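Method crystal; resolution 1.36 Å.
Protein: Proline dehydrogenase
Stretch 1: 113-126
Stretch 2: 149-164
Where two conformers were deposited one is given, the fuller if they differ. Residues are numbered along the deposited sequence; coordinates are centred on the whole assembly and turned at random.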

# COMPACT_ATOMS: atom_id res chain seq x y z
N GLU A 113 0.98 -24.17 9.92
CA GLU A 113 1.48 -22.79 9.83
C GLU A 113 0.45 -21.96 9.13
O GLU A 113 -0.28 -22.47 8.30
CB GLU A 113 2.74 -22.75 9.00
CG GLU A 113 3.89 -23.50 9.58
CD GLU A 113 5.10 -23.36 8.67
OE1 GLU A 113 5.14 -24.08 7.64
OE2 GLU A 113 5.97 -22.51 8.97
N ASP A 114 0.42 -20.67 9.43
CA ASP A 114 -0.49 -19.78 8.72
C ASP A 114 -0.10 -19.65 7.26
O ASP A 114 1.05 -19.32 6.93
CB ASP A 114 -0.47 -18.41 9.39
CG ASP A 114 -1.50 -17.46 8.80
OD1 ASP A 114 -2.61 -17.37 9.37
OD2 ASP A 114 -1.20 -16.84 7.75
N LEU A 115 -1.05 -19.91 6.37
CA LEU A 115 -0.78 -19.90 4.92
C LEU A 115 -0.41 -18.52 4.39
O LEU A 115 0.44 -18.39 3.48
CB LEU A 115 -2.03 -20.38 4.18
CG LEU A 115 -1.94 -20.56 2.65
CD1 LEU A 115 -0.76 -21.46 2.25
CD2 LEU A 115 -3.26 -21.05 2.06
N GLY A 116 -0.99 -17.46 4.94
CA GLY A 116 -0.57 -16.10 4.63
C GLY A 116 0.89 -15.86 4.95
O GLY A 116 1.62 -15.25 4.15
N LEU A 117 1.33 -16.32 6.12
CA LEU A 117 2.72 -16.17 6.50
C LEU A 117 3.64 -16.98 5.57
O LEU A 117 4.68 -16.48 5.11
CB LEU A 117 2.93 -16.61 7.95
CG LEU A 117 4.36 -16.44 8.53
CD1 LEU A 117 4.67 -14.96 8.63
CD2 LEU A 117 4.46 -17.06 9.91
N THR A 118 3.29 -18.22 5.26
CA THR A 118 4.21 -18.93 4.39
C THR A 118 4.21 -18.38 2.97
O THR A 118 5.30 -18.31 2.38
CB THR A 118 3.98 -20.42 4.33
OG1 THR A 118 2.70 -20.63 3.74
CG2 THR A 118 3.99 -21.03 5.71
N ASN A 119 3.09 -17.89 2.44
CA ASN A 119 3.14 -17.27 1.12
C ASN A 119 3.86 -15.95 1.17
O ASN A 119 4.60 -15.61 0.22
CB ASN A 119 1.72 -17.10 0.55
CG ASN A 119 1.20 -18.41 -0.05
OD1 ASN A 119 1.96 -19.19 -0.65
ND2 ASN A 119 -0.11 -18.69 0.13
N ALA A 120 3.66 -15.16 2.24
CA ALA A 120 4.39 -13.88 2.33
C ALA A 120 5.90 -14.09 2.38
O ALA A 120 6.66 -13.31 1.78
CB ALA A 120 3.93 -13.07 3.55
N ARG A 121 6.35 -15.14 3.05
CA ARG A 121 7.78 -15.45 3.05
C ARG A 121 8.31 -15.66 1.64
O ARG A 121 9.40 -15.17 1.29
CB ARG A 121 8.05 -16.72 3.87
CG ARG A 121 8.02 -16.48 5.37
CD ARG A 121 8.10 -17.81 6.10
NE ARG A 121 8.26 -17.57 7.53
CZ ARG A 121 7.76 -18.36 8.47
NH1 ARG A 121 7.05 -19.41 8.14
NH2 ARG A 121 7.95 -18.06 9.75
N ARG A 122 7.58 -16.38 0.79
CA ARG A 122 8.02 -16.65 -0.58
C ARG A 122 8.06 -15.36 -1.40
O ARG A 122 9.00 -15.14 -2.20
CB ARG A 122 7.09 -17.66 -1.27
CG ARG A 122 6.97 -18.98 -0.53
CD ARG A 122 6.20 -19.99 -1.35
NE ARG A 122 4.85 -19.62 -1.76
CZ ARG A 122 4.47 -19.44 -3.04
NH1 ARG A 122 5.33 -19.54 -4.04
NH2 ARG A 122 3.23 -19.21 -3.31
N ILE A 123 7.04 -14.53 -1.25
CA ILE A 123 6.98 -13.26 -1.95
C ILE A 123 8.14 -12.33 -1.53
O ILE A 123 8.84 -11.74 -2.39
CB ILE A 123 5.61 -12.59 -1.72
CG1 ILE A 123 4.49 -13.44 -2.40
CG2 ILE A 123 5.59 -11.12 -2.16
CD1 ILE A 123 3.07 -13.05 -1.93
N ILE A 124 8.35 -12.19 -0.22
CA ILE A 124 9.37 -11.27 0.26
C ILE A 124 10.77 -11.79 -0.11
O ILE A 124 11.64 -11.01 -0.50
CB ILE A 124 9.26 -11.04 1.77
CG1 ILE A 124 7.91 -10.43 2.13
CG2 ILE A 124 10.45 -10.14 2.27
CD1 ILE A 124 7.57 -10.58 3.61
N ALA A 125 10.99 -13.11 -0.02
CA ALA A 125 12.29 -13.67 -0.40
C ALA A 125 12.61 -13.33 -1.86
O ALA A 125 13.75 -12.99 -2.18
CB ALA A 125 12.28 -15.19 -0.17
N LYS A 126 11.63 -13.44 -2.75
CA LYS A 126 11.83 -13.16 -4.17
C LYS A 126 12.11 -11.67 -4.38
O LYS A 126 13.08 -11.30 -5.11
CB LYS A 126 10.66 -13.67 -5.03
CG LYS A 126 10.85 -13.52 -6.51
CD LYS A 126 12.10 -14.16 -7.07
CE LYS A 126 12.02 -15.66 -7.00
NZ LYS A 126 13.06 -16.21 -7.88
N GLU A 149 1.66 -8.88 14.18
CA GLU A 149 2.44 -10.02 14.63
C GLU A 149 3.26 -10.61 13.49
O GLU A 149 4.48 -10.87 13.61
CB GLU A 149 1.54 -11.10 15.21
N GLN A 150 2.61 -10.82 12.34
CA GLN A 150 3.29 -11.39 11.18
C GLN A 150 4.34 -10.42 10.63
O GLN A 150 5.45 -10.84 10.24
CB GLN A 150 2.29 -11.80 10.12
CG GLN A 150 1.39 -12.96 10.56
CD GLN A 150 0.32 -13.35 9.56
OE1 GLN A 150 -0.18 -12.53 8.80
NE2 GLN A 150 -0.03 -14.64 9.56
N PHE A 151 4.03 -9.12 10.64
CA PHE A 151 5.03 -8.10 10.26
C PHE A 151 6.29 -8.20 11.12
O PHE A 151 7.42 -8.25 10.58
CB PHE A 151 4.43 -6.70 10.34
CG PHE A 151 5.43 -5.63 10.07
CD1 PHE A 151 6.02 -5.51 8.80
CD2 PHE A 151 5.77 -4.72 11.06
CE1 PHE A 151 6.97 -4.52 8.56
CE2 PHE A 151 6.72 -3.72 10.80
CZ PHE A 151 7.31 -3.60 9.54
N ARG A 152 6.13 -8.29 12.44
CA ARG A 152 7.30 -8.39 13.32
C ARG A 152 8.09 -9.67 13.01
O ARG A 152 9.33 -9.63 12.90
CB ARG A 152 6.83 -8.36 14.78
CG ARG A 152 7.95 -8.59 15.79
CD ARG A 152 7.47 -8.38 17.24
NE ARG A 152 7.21 -6.97 17.53
CZ ARG A 152 8.13 -6.07 17.88
NH1 ARG A 152 9.42 -6.43 17.99
NH2 ARG A 152 7.79 -4.80 18.13
N THR A 153 7.39 -10.80 12.83
CA THR A 153 8.09 -12.03 12.43
C THR A 153 8.89 -11.85 11.12
O THR A 153 10.06 -12.25 11.01
CB THR A 153 7.08 -13.17 12.27
OG1 THR A 153 6.47 -13.41 13.54
CG2 THR A 153 7.72 -14.46 11.74
N LEU A 154 8.26 -11.23 10.12
CA LEU A 154 8.86 -11.11 8.81
C LEU A 154 10.02 -10.13 8.81
O LEU A 154 11.02 -10.35 8.08
CB LEU A 154 7.82 -10.72 7.75
CG LEU A 154 6.81 -11.85 7.50
CD1 LEU A 154 5.54 -11.30 6.84
CD2 LEU A 154 7.44 -13.00 6.67
N VAL A 155 9.94 -9.05 9.58
CA VAL A 155 11.09 -8.15 9.73
C VAL A 155 12.29 -8.93 10.30
O VAL A 155 13.44 -8.79 9.84
CB VAL A 155 10.76 -6.93 10.63
CG1 VAL A 155 12.05 -6.16 11.06
CG2 VAL A 155 9.82 -6.00 9.92
N GLY A 156 12.04 -9.79 11.29
CA GLY A 156 13.08 -10.62 11.85
C GLY A 156 13.75 -11.54 10.84
O GLY A 156 14.97 -11.75 10.89
N GLU A 157 12.95 -12.06 9.90
CA GLU A 157 13.47 -12.97 8.88
C GLU A 157 14.15 -12.32 7.66
O GLU A 157 15.14 -12.87 7.15
CB GLU A 157 12.36 -13.93 8.43
CG GLU A 157 11.89 -14.79 9.55
CD GLU A 157 10.70 -15.62 9.21
OE1 GLU A 157 10.21 -15.60 8.05
OE2 GLU A 157 10.25 -16.33 10.14
N PHE A 158 13.69 -11.15 7.26
CA PHE A 158 14.11 -10.53 6.00
C PHE A 158 14.70 -9.16 6.13
O PHE A 158 15.37 -8.73 5.20
CB PHE A 158 12.88 -10.45 5.03
CG PHE A 158 12.35 -11.81 4.65
CD1 PHE A 158 13.06 -12.62 3.74
CD2 PHE A 158 11.21 -12.31 5.24
CE1 PHE A 158 12.61 -13.90 3.41
CE2 PHE A 158 10.75 -13.58 4.93
CZ PHE A 158 11.45 -14.39 4.03
N GLY A 159 14.48 -8.47 7.26
CA GLY A 159 15.06 -7.16 7.49
C GLY A 159 14.08 -6.03 7.21
O GLY A 159 13.26 -6.09 6.25
N ALA A 160 14.17 -4.97 8.00
CA ALA A 160 13.32 -3.77 7.84
C ALA A 160 13.52 -3.05 6.51
O ALA A 160 12.68 -2.26 6.11
CB ALA A 160 13.54 -2.79 9.02
N GLU A 161 14.61 -3.33 5.82
CA GLU A 161 14.81 -2.79 4.49
C GLU A 161 13.96 -3.46 3.40
O GLU A 161 13.87 -2.94 2.27
CB GLU A 161 16.29 -2.99 4.10
CG GLU A 161 17.32 -2.51 5.14
CD GLU A 161 17.73 -3.60 6.21
OE1 GLU A 161 17.08 -4.68 6.36
OE2 GLU A 161 18.77 -3.37 6.88
N HIS A 162 13.33 -4.58 3.73
CA HIS A 162 12.67 -5.38 2.71
C HIS A 162 11.20 -5.65 2.93
O HIS A 162 10.56 -6.15 1.99
CB HIS A 162 13.40 -6.72 2.46
CG HIS A 162 14.81 -6.54 2.00
ND1 HIS A 162 15.12 -6.05 0.75
CD2 HIS A 162 15.97 -6.65 2.66
CE1 HIS A 162 16.44 -5.93 0.64
NE2 HIS A 162 16.97 -6.27 1.79
N VAL A 163 10.67 -5.33 4.11
CA VAL A 163 9.22 -5.50 4.34
C VAL A 163 8.77 -4.36 5.22
O VAL A 163 9.45 -4.01 6.18
CB VAL A 163 8.87 -6.88 4.95
CG1 VAL A 163 9.61 -7.18 6.27
CG2 VAL A 163 7.38 -7.06 5.11
N GLY A 164 7.62 -3.79 4.87
CA GLY A 164 6.99 -2.69 5.58
C GLY A 164 5.52 -2.96 5.81
O GLY A 164 4.99 -4.00 5.36
O HOH W 1 11.47 -7.79 -0.13

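Two helices, 115-126 and 149-158, run in roughly the same direction, their axes 35° apart and 11.0 Å from each other at closest approach. The contact buries 555 Å², counting both sides, and follows the helical repeat: Leu117 lies nearest Gln150, Arg121 nearest Leu154 and Ala125 nearest Phe158, so that each step of four residues on one helix is matched by four on the other.

Apolar packing makes up the middle of the contact. Leu154 points toward the first helix and sits as a knob among Leu117, Ala120, Arg121 and Ile124. Leu154 CD2 lies 3.9 Å from Leu117 CD1 and 3.8 Å from Arg121 CG, Leu154 CD1 lies 4.1 Å from Ala120 CB, and both methyls, Leu154 CD1 and CD2, lie 3.9 Å from Ile124 CD1. A leucine suits such a pocket because its branched end fills it, while the small methyl of Ala120, itself directed at the second helix, takes up little of the space between the backbones. Ile124 has more area covered by the opposite stretch than any other residue here. Its CD1, besides meeting Leu154, reaches Val163 CG2 at 3.8 Å, and thus extends the apolar contact past the end of the second helix into the strand that follows.

The aromatic contact involves the other branch of the same isoleucine. Ile124 CG2 lies over one face of the Phe158 ring, 3.9 Å from its centroid and 28° off the ring normal, a CH-pi arrangement in which a methyl rests against the pi cloud. Ala125 CB adds a contact at 3.8 Å from Phe158 CE1. The broad, flat ring can therefore cover both neighbouring residues of the first helix.

Charge pairing is built around Arg121. Its CA-to-CB bond points sideways, but the long side chain, with chi2 and chi3 both t, brings its end nearer the second helix, among Thr153, Leu154, Glu157 and Phe158. The guanidinium meets the carboxylate of Glu157 with two hydrogen bonds that form part of a salt bridge: Arg121 NE donates to Glu157 OE1 at 2.8 Å, and Arg121 NH2 to Glu157 OE2 at 2.9 Å. The paired donors of arginine match the two carboxylate oxygens, while its methylene groups pack on Leu154. Arg121 NH1 also makes a weak bond to Glu113 OE2 at 3.4 Å, part of a second salt bridge, so the guanidinium is shared by two acids.

At the start of the first helix, Asp114 is the N-cap: its OD2 accepts from Leu117 N at 3.1 Å, satisfying an amide that has no preceding turn to bond to. The same Asp114 OD2 lies 3.1 Å from Gln150 NE2, placing the amide of the glutamine beside the cap.

Finally, one water lies between the stretches at the far end, its O 3.2 Å from Ile124 O and 2.8 Å from His162 O.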